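Local structure of member of s1p family of ribosomal proteins (5YH1) at residues D67-G72 against F265-M270; A74-I79 against F97-S102. The protein probably acts as an exonuclease on nucleic acids, this chain being its DHH-domain portion, which binds a manganese ion. All blocks are in the same frame, centred on the assembly; numbering follows the deposited sequence.

Interaction 1 of 2, residues D67-G72 against F265-M270. With MN (manganese (II) ion), chain F.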
ATOM      1  N   ASP A  67      -4.673  12.697 -20.374  1.00 22.46           N
ATOM      2  CA  ASP A  67      -5.986  13.312 -20.646  1.00 23.67           C
ATOM      3  C   ASP A  67      -6.748  13.554 -19.339  1.00 23.64           C
ATOM      4  O   ASP A  67      -7.285  14.642 -19.110  1.00 22.93           O
ATOM      5  CB  ASP A  67      -6.784  12.419 -21.601  1.00 24.25           C
ATOM      6  CG  ASP A  67      -8.140  13.005 -21.988  1.00 24.88           C
ATOM      7  OD1 ASP A  67      -8.206  14.200 -22.342  1.00 24.67           O
ATOM      8  OD2 ASP A  67      -9.141  12.249 -21.950  1.00 24.92           O
ATOM      9  N   GLY A  68      -6.755  12.549 -18.466  1.00 23.82           N
ATOM     10  CA  GLY A  68      -7.421  12.666 -17.165  1.00 23.05           C
ATOM     11  C   GLY A  68      -6.822  13.694 -16.226  1.00 22.38           C
ATOM     12  O   GLY A  68      -7.555  14.485 -15.634  1.00 22.39           O
ATOM     13  N   TYR A  69      -5.495  13.689 -16.078  1.00 22.06           N
ATOM     14  CA  TYR A  69      -4.824  14.691 -15.249  1.00 22.07           C
ATOM     15  C   TYR A  69      -5.098  16.077 -15.811  1.00 21.85           C
ATOM     16  O   TYR A  69      -5.433  17.010 -15.076  1.00 21.24           O
ATOM     17  CB  TYR A  69      -3.299  14.454 -15.171  1.00 22.26           C
ATOM     18  CG  TYR A  69      -2.887  13.553 -14.025  1.00 22.36           C
ATOM     19  CD1 TYR A  69      -2.651  14.070 -12.762  1.00 22.50           C
ATOM     20  CD2 TYR A  69      -2.737  12.191 -14.203  1.00 23.08           C
ATOM     21  CE1 TYR A  69      -2.295  13.244 -11.704  1.00 22.93           C
ATOM     22  CE2 TYR A  69      -2.366  11.358 -13.151  1.00 23.27           C
ATOM     23  CZ  TYR A  69      -2.155  11.892 -11.908  1.00 23.05           C
ATOM     24  OH  TYR A  69      -1.792  11.070 -10.861  1.00 23.56           O
ATOM     25  N   THR A  70      -4.947  16.218 -17.120  1.00 22.05           N
ATOM     26  CA  THR A  70      -5.162  17.525 -17.746  1.00 23.14           C
ATOM     27  C   THR A  70      -6.581  18.031 -17.467  1.00 22.46           C
ATOM     28  O   THR A  70      -6.778  19.181 -17.078  1.00 22.16           O
ATOM     29  CB  THR A  70      -4.877  17.468 -19.255  1.00 22.86           C
ATOM     30  OG1 THR A  70      -3.555  16.970 -19.453  1.00 22.71           O
ATOM     31  CG2 THR A  70      -4.978  18.845 -19.876  1.00 23.62           C
ATOM     32  N   ALA A  71      -7.557  17.145 -17.624  1.00 23.27           N
ATOM     33  CA  ALA A  71      -8.960  17.474 -17.371  1.00 23.31           C
ATOM     34  C   ALA A  71      -9.180  17.861 -15.918  1.00 23.64           C
ATOM     35  O   ALA A  71      -9.794  18.886 -15.621  1.00 24.21           O
ATOM     36  CB  ALA A  71      -9.844  16.296 -17.739  1.00 24.00           C
ATOM     37  N   GLY A  72      -8.652  17.055 -15.006  1.00 23.82           N
ATOM     38  CA  GLY A  72      -8.793  17.343 -13.588  1.00 23.54           C
ATOM     39  C   GLY A  72      -8.168  18.659 -13.195  1.00 23.89           C
ATOM     40  O   GLY A  72      -8.761  19.437 -12.426  1.00 23.61           O
ATOM     41  N   PHE A 265       2.999   7.275 -13.148  1.00 27.16           N
ATOM     42  CA  PHE A 265       3.274   5.878 -12.839  1.00 27.62           C
ATOM     43  C   PHE A 265       3.966   5.749 -11.477  1.00 27.34           C
ATOM     44  O   PHE A 265       3.637   4.867 -10.692  1.00 24.89           O
ATOM     45  CB  PHE A 265       4.135   5.246 -13.948  1.00 28.07           C
ATOM     46  CG  PHE A 265       4.547   3.826 -13.666  1.00 28.82           C
ATOM     47  CD1 PHE A 265       3.744   2.765 -14.061  1.00 29.51           C
ATOM     48  CD2 PHE A 265       5.743   3.550 -13.007  1.00 28.23           C
ATOM     49  CE1 PHE A 265       4.123   1.454 -13.802  1.00 29.50           C
ATOM     50  CE2 PHE A 265       6.119   2.242 -12.731  1.00 28.72           C
ATOM     51  CZ  PHE A 265       5.309   1.194 -13.130  1.00 28.66           C
ATOM     52  N   TYR A 266       4.909   6.644 -11.197  1.00 27.01           N
ATOM     53  CA  TYR A 266       5.690   6.562  -9.970  1.00 27.67           C
ATOM     54  C   TYR A 266       5.023   7.203  -8.752  1.00 29.60           C
ATOM     55  O   TYR A 266       5.222   6.727  -7.637  1.00 30.82           O
ATOM     56  CB  TYR A 266       7.094   7.132 -10.178  1.00 27.59           C
ATOM     57  CG  TYR A 266       7.962   6.256 -11.053  1.00 26.95           C
ATOM     58  CD1 TYR A 266       8.591   5.113 -10.540  1.00 26.48           C
ATOM     59  CD2 TYR A 266       8.144   6.555 -12.395  1.00 27.09           C
ATOM     60  CE1 TYR A 266       9.385   4.308 -11.350  1.00 26.86           C
ATOM     61  CE2 TYR A 266       8.939   5.761 -13.204  1.00 27.37           C
ATOM     62  CZ  TYR A 266       9.559   4.645 -12.683  1.00 27.46           C
ATOM     63  OH  TYR A 266      10.342   3.878 -13.517  1.00 28.32           O
ATOM     64  N   TRP A 267       4.238   8.264  -8.931  1.00 29.15           N
ATOM     65  CA  TRP A 267       3.571   8.847  -7.774  1.00 29.39           C
ATOM     66  C   TRP A 267       2.225   8.177  -7.454  1.00 31.25           C
ATOM     67  O   TRP A 267       1.633   8.474  -6.431  1.00 28.98           O
ATOM     68  CB  TRP A 267       3.485  10.383  -7.851  1.00 29.20           C
ATOM     69  CG  TRP A 267       2.543  11.001  -8.836  1.00 28.99           C
ATOM     70  CD1 TRP A 267       1.236  10.681  -9.038  1.00 30.44           C
ATOM     71  CD2 TRP A 267       2.817  12.120  -9.699  1.00 28.79           C
ATOM     72  NE1 TRP A 267       0.687  11.497 -10.008  1.00 31.22           N
ATOM     73  CE2 TRP A 267       1.634  12.391 -10.428  1.00 29.33           C
ATOM     74  CE3 TRP A 267       3.947  12.908  -9.937  1.00 28.42           C
ATOM     75  CZ2 TRP A 267       1.555  13.407 -11.384  1.00 28.71           C
ATOM     76  CZ3 TRP A 267       3.862  13.926 -10.889  1.00 27.83           C
ATOM     77  CH2 TRP A 267       2.677  14.160 -11.600  1.00 28.15           C
ATOM     78  N   LYS A 268       1.749   7.307  -8.349  1.00 34.81           N
ATOM     79  CA  LYS A 268       0.651   6.360  -8.071  1.00 39.40           C
ATOM     80  C   LYS A 268      -0.670   7.009  -7.590  1.00 39.44           C
ATOM     81  O   LYS A 268      -1.364   7.665  -8.369  1.00 38.00           O
ATOM     82  CB  LYS A 268       1.132   5.289  -7.075  1.00 43.23           C
ATOM     83  CG  LYS A 268       2.033   4.220  -7.675  1.00 47.20           C
ATOM     84  CD  LYS A 268       2.645   3.322  -6.598  1.00 51.01           C
ATOM     85  CE  LYS A 268       1.617   2.450  -5.873  1.00 55.91           C
ATOM     86  NZ  LYS A 268       1.421   1.109  -6.500  1.00 60.02           N
ATOM     87  N   PHE A 269      -1.000   6.852  -6.309  1.00 39.91           N
ATOM     88  CA  PHE A 269      -2.281   7.324  -5.779  1.00 40.75           C
ATOM     89  C   PHE A 269      -2.220   8.799  -5.381  1.00 37.24           C
ATOM     90  O   PHE A 269      -3.253   9.432  -5.158  1.00 35.83           O
ATOM     91  CB  PHE A 269      -2.714   6.478  -4.576  1.00 46.05           C
ATOM     92  CG  PHE A 269      -2.735   4.994  -4.847  1.00 50.87           C
ATOM     93  CD1 PHE A 269      -3.654   4.448  -5.746  1.00 52.13           C
ATOM     94  CD2 PHE A 269      -1.840   4.136  -4.193  1.00 54.99           C
ATOM     95  CE1 PHE A 269      -3.678   3.082  -5.995  1.00 54.53           C
ATOM     96  CE2 PHE A 269      -1.859   2.767  -4.439  1.00 57.06           C
ATOM     97  CZ  PHE A 269      -2.778   2.240  -5.343  1.00 57.67           C
HETATM   98  N   MSE A 270      -1.014   9.355  -5.310  1.00 33.68           N
HETATM   99  CA  MSE A 270      -0.855  10.790  -5.059  1.00 32.47           C
HETATM  100  C   MSE A 270      -1.297  11.552  -6.283  1.00 28.83           C
HETATM  101  O   MSE A 270      -1.396  10.991  -7.365  1.00 28.02           O
HETATM  102  CB  MSE A 270       0.592  11.104  -4.688  1.00 34.85           C
HETATM  103  CG  MSE A 270       1.001  10.333  -3.431  1.00 38.02           C
HETATM  104 SE   MSE A 270       2.802  10.917  -2.860  1.00 44.20          SE
HETATM  105  CE  MSE A 270       2.158  12.516  -1.931  1.00 40.28           C
TER
HETATM  106 MN    MN F 805      -9.313  10.147 -22.100  1.00 42.69          MN
HETATM  107  O   HOH W   1      -1.303   8.517 -10.900  1.00 27.80           O
HETATM  108  O   HOH W   2      -7.612   9.422 -20.969  1.00 30.46           O
HETATM  109  O   HOH W   3      -9.316   8.008 -22.715  1.00 34.42           O

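Interaction 2 of 2, residues A74-I79 against F97-S102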
ATOM      1  N   ALA A  74      -7.448  21.232 -15.197  1.00 25.23           N
ATOM      2  CA  ALA A  74      -8.256  22.303 -15.807  1.00 26.17           C
ATOM      3  C   ALA A  74      -9.383  22.738 -14.866  1.00 26.59           C
ATOM      4  O   ALA A  74      -9.543  23.924 -14.571  1.00 25.92           O
ATOM      5  CB  ALA A  74      -8.830  21.850 -17.144  1.00 25.81           C
ATOM      6  N   LEU A  75     -10.147  21.766 -14.372  1.00 27.38           N
ATOM      7  CA  LEU A  75     -11.279  22.062 -13.488  1.00 26.72           C
ATOM      8  C   LEU A  75     -10.830  22.653 -12.153  1.00 26.29           C
ATOM      9  O   LEU A  75     -11.414  23.627 -11.671  1.00 25.43           O
ATOM     10  CB  LEU A  75     -12.134  20.809 -13.284  1.00 26.54           C
ATOM     11  CG  LEU A  75     -12.822  20.385 -14.583  1.00 26.60           C
ATOM     12  CD1 LEU A  75     -13.271  18.934 -14.531  1.00 27.19           C
ATOM     13  CD2 LEU A  75     -13.990  21.306 -14.907  1.00 27.00           C
ATOM     14  N   GLU A  76      -9.775  22.087 -11.574  1.00 27.18           N
ATOM     15  CA  GLU A  76      -9.211  22.598 -10.319  1.00 27.14           C
ATOM     16  C   GLU A  76      -8.773  24.061 -10.450  1.00 27.03           C
ATOM     17  O   GLU A  76      -8.982  24.878  -9.537  1.00 26.20           O
ATOM     18  CB  GLU A  76      -8.033  21.705  -9.855  1.00 28.39           C
ATOM     19  CG  GLU A  76      -7.242  22.251  -8.674  1.00 29.36           C
ATOM     20  CD  GLU A  76      -6.214  21.275  -8.094  1.00 31.05           C
ATOM     21  OE1 GLU A  76      -5.359  21.730  -7.316  1.00 33.29           O
ATOM     22  OE2 GLU A  76      -6.248  20.062  -8.374  1.00 31.49           O
ATOM     23  N   THR A  77      -8.165  24.390 -11.588  1.00 26.72           N
ATOM     24  CA  THR A  77      -7.645  25.731 -11.831  1.00 26.63           C
ATOM     25  C   THR A  77      -8.767  26.781 -11.856  1.00 28.05           C
ATOM     26  O   THR A  77      -8.575  27.903 -11.408  1.00 29.20           O
ATOM     27  CB  THR A  77      -6.832  25.756 -13.142  1.00 26.95           C
ATOM     28  OG1 THR A  77      -5.773  24.803 -13.048  1.00 25.42           O
ATOM     29  CG2 THR A  77      -6.238  27.133 -13.411  1.00 27.09           C
ATOM     30  N   ALA A  78      -9.938  26.404 -12.362  1.00 29.44           N
ATOM     31  CA  ALA A  78     -11.123  27.275 -12.355  1.00 29.16           C
ATOM     32  C   ALA A  78     -11.809  27.335 -10.979  1.00 29.99           C
ATOM     33  O   ALA A  78     -12.292  28.379 -10.556  1.00 28.85           O
ATOM     34  CB  ALA A  78     -12.117  26.785 -13.397  1.00 28.83           C
ATOM     35  N   ILE A  79     -11.860  26.200 -10.292  1.00 30.47           N
ATOM     36  CA  ILE A  79     -12.592  26.077  -9.029  1.00 29.66           C
ATOM     37  C   ILE A  79     -11.897  26.770  -7.852  1.00 30.70           C
ATOM     38  O   ILE A  79     -12.538  27.515  -7.105  1.00 30.89           O
ATOM     39  CB  ILE A  79     -12.844  24.585  -8.700  1.00 29.67           C
ATOM     40  CG1 ILE A  79     -13.859  24.015  -9.683  1.00 28.33           C
ATOM     41  CG2 ILE A  79     -13.355  24.407  -7.270  1.00 30.28           C
ATOM     42  CD1 ILE A  79     -13.841  22.512  -9.792  1.00 29.26           C
ATOM     43  N   PHE A  97     -11.893  21.333  -1.463  1.00 31.46           N
ATOM     44  CA  PHE A  97     -11.652  20.707  -2.751  1.00 29.78           C
ATOM     45  C   PHE A  97     -10.586  19.621  -2.660  1.00 30.03           C
ATOM     46  O   PHE A  97      -9.491  19.857  -2.146  1.00 32.53           O
ATOM     47  CB  PHE A  97     -11.241  21.740  -3.795  1.00 29.14           C
ATOM     48  CG  PHE A  97     -10.970  21.144  -5.146  1.00 27.64           C
ATOM     49  CD1 PHE A  97     -12.004  20.923  -6.034  1.00 27.06           C
ATOM     50  CD2 PHE A  97      -9.681  20.780  -5.516  1.00 28.03           C
ATOM     51  CE1 PHE A  97     -11.773  20.362  -7.273  1.00 26.54           C
ATOM     52  CE2 PHE A  97      -9.438  20.217  -6.758  1.00 26.62           C
ATOM     53  CZ  PHE A  97     -10.486  20.011  -7.636  1.00 26.87           C
ATOM     54  N   LYS A  98     -10.908  18.449  -3.199  1.00 29.30           N
ATOM     55  CA  LYS A  98      -9.983  17.330  -3.262  1.00 29.06           C
ATOM     56  C   LYS A  98      -9.962  16.736  -4.662  1.00 26.88           C
ATOM     57  O   LYS A  98     -11.011  16.447  -5.228  1.00 26.93           O
ATOM     58  CB  LYS A  98     -10.410  16.245  -2.273  1.00 31.22           C
ATOM     59  CG  LYS A  98     -10.344  16.672  -0.818  1.00 32.71           C
ATOM     60  CD  LYS A  98      -8.895  16.813  -0.369  1.00 33.77           C
ATOM     61  CE  LYS A  98      -8.777  17.681   0.871  1.00 35.39           C
ATOM     62  NZ  LYS A  98      -9.451  17.073   2.034  1.00 36.31           N
ATOM     63  N   ARG A  99      -8.761  16.543  -5.206  1.00 25.66           N
ATOM     64  CA  ARG A  99      -8.578  15.875  -6.484  1.00 24.78           C
ATOM     65  C   ARG A  99      -7.880  14.542  -6.228  1.00 24.35           C
ATOM     66  O   ARG A  99      -6.816  14.509  -5.616  1.00 23.61           O
ATOM     67  CB  ARG A  99      -7.774  16.765  -7.444  1.00 23.90           C
ATOM     68  CG  ARG A  99      -7.634  16.207  -8.851  1.00 23.93           C
ATOM     69  CD  ARG A  99      -6.984  17.200  -9.804  1.00 24.04           C
ATOM     70  NE  ARG A  99      -5.698  17.688  -9.301  1.00 23.33           N
ATOM     71  CZ  ARG A  99      -4.556  17.010  -9.326  1.00 22.66           C
ATOM     72  NH1 ARG A  99      -4.502  15.804  -9.844  1.00 23.53           N
ATOM     73  NH2 ARG A  99      -3.453  17.548  -8.834  1.00 22.94           N
ATOM     74  N   ARG A 100      -8.486  13.452  -6.705  1.00 25.07           N
ATOM     75  CA  ARG A 100      -7.977  12.098  -6.478  1.00 25.44           C
ATOM     76  C   ARG A 100      -7.928  11.304  -7.772  1.00 25.74           C
ATOM     77  O   ARG A 100      -8.968  11.069  -8.383  1.00 27.09           O
ATOM     78  CB  ARG A 100      -8.861  11.367  -5.474  1.00 25.27           C
ATOM     79  CG  ARG A 100      -8.845  12.013  -4.109  1.00 26.05           C
ATOM     80  CD  ARG A 100      -9.784  11.344  -3.117  1.00 26.94           C
ATOM     81  NE  ARG A 100      -9.738  12.073  -1.849  1.00 26.58           N
ATOM     82  CZ  ARG A 100     -10.762  12.260  -1.022  1.00 26.61           C
ATOM     83  NH1 ARG A 100     -11.970  11.749  -1.273  1.00 25.94           N
ATOM     84  NH2 ARG A 100     -10.567  12.972   0.073  1.00 26.99           N
ATOM     85  N   PRO A 101      -6.722  10.882  -8.202  1.00 26.27           N
ATOM     86  CA  PRO A 101      -6.667  10.061  -9.402  1.00 26.28           C
ATOM     87  C   PRO A 101      -7.195   8.651  -9.167  1.00 26.65           C
ATOM     88  O   PRO A 101      -7.150   8.153  -8.041  1.00 25.49           O
ATOM     89  CB  PRO A 101      -5.174  10.009  -9.746  1.00 26.64           C
ATOM     90  CG  PRO A 101      -4.551  11.112  -8.985  1.00 27.12           C
ATOM     91  CD  PRO A 101      -5.376  11.261  -7.742  1.00 26.74           C
ATOM     92  N   SER A 102      -7.700   8.047 -10.238  1.00 26.93           N
ATOM     93  CA  SER A 102      -8.115   6.660 -10.266  1.00 27.74           C
ATOM     94  C   SER A 102      -7.271   5.991 -11.327  1.00 28.16           C
ATOM     95  O   SER A 102      -7.282   6.419 -12.489  1.00 29.18           O
ATOM     96  CB  SER A 102      -9.594   6.549 -10.640  1.00 28.08           C
ATOM     97  OG  SER A 102     -10.419   7.052  -9.603  1.00 28.89           O
TER
HETATM   98  O   HOH W   4      -3.208  20.150  -8.133  1.00 42.63           O

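Interaction 1 of 2, residues D67-G72 against F265-M270
The rings of Tyr69 and Trp267 meet obliquely, their planes 69° apart. The phenol oxygen of Tyr69 lies at the edge of the indole, in its plane. Water 1 sits at the edge of the Tyr69 ring, also in plane. His62 makes an edge-to-face pair with the same ring, and Pro101 and Arg99 of strand 97-102 touch it too. Trp267 NE1 donates to Tyr69 OH at 2.7 Å in a nearly straight bond, with an N-H...O angle of 170°. Beside this bond the ring carbons touch, Tyr69 CE1 lying 3.9 Å from Trp267 CZ2. The indole CG stands between the backbone N and the carbonyl carbon (chi1 72°), which turns NE1 toward the phenol. Tyr69 OH in turn donates to water 1 at 2.6 Å, and water 1 passes a hydrogen to Lys268 O at 2.7 Å. The phenol oxygen thus accepts one bond and gives another, which fixes its hydroxyl direction.

Helix 250-267 ends in a type II' turn from Trp267 to Met270, a selenomethionine, with Lys268 at positive phi as its second residue. The turn is closed by Met270 N to Trp267 O at 3.0 Å. Tyr69 lies in the first turn of helix 66-86, directly after strand 58-63 of the parallel sheet of the DHH domain. Asp67, two residues before it, binds manganese through OD2 at 2.1 Å. Asp137, His163, Asp229 and waters 2 and 3 complete the site. A leucine in place of Trp267 would probably leave Tyr69 OH without its donor and open a gap beside the phenol ring. Leu113 of the second subunit packs on the indole, and Phe118 of that subunit on Met270.

Interaction 2 of 2, residues A74-I79 against F97-S102
Phe97, Glu76 and Ile79 bury the most surface here. Glu76 lies obliquely across the Phe97 ring, with Glu76 CG 3.6 Å from Phe97 CE2. Ile79 meets the same ring one helical turn on, where Ile79 CD1 is 3.9 Å from Phe97 CE1. Ile80 and Ile83 of the same helix also touch Phe97.

Beyond the ring the Glu76 chain runs on extended, its CG anti to the backbone N (chi1 172°), and carries the carboxylate to Arg99. Arg99 NE donates to Glu76 OE2 at 2.6 Å, in the guanidinium plane, forming a salt bridge. The carboxylate and guanidinium planes are 27° apart. Water 4 makes a second link: it donates to Glu76 OE1 at 2.8 Å and accepts from Arg99 NH2 at 2.7 Å. Arg273 also forms a salt bridge with Glu76 OE1, so both carboxylate oxygens are held. Arg99 NH1 bonds to His62 NE2, and Arg99 NH2 to Asp271 O.

The axis of 74-79, in helix 66-86, runs nearly antiparallel to strand 97-102 (174°), with a closest approach of 10.2 Å. Strands 58-63 and 97-102 are parallel neighbours, so this is the helix-over-sheet packing of a beta-alpha-beta crossover in the DHH domain.

Overall arrangement
Both interactions use helix 66-86, and their centres are about 11 Å apart. Interaction 1 takes the early turns of the helix, whose Asp67 is a manganese ligand. Interaction 2 takes the middle of the helix, against an outermost strand of the parallel sheet within this chain. Along the chain, interaction 2 is nested inside the loop that interaction 1 closes. The two touch where Pro101 CG lies 3.5 Å from Met270 O, and Pro101 and Arg99 also pack on Tyr69. Helix 66-86 is thus tied to the sheet beside it by interaction 2 and to the distant end of helix 250-267 by interaction 1. That end faces the second subunit, which does not touch interaction 2.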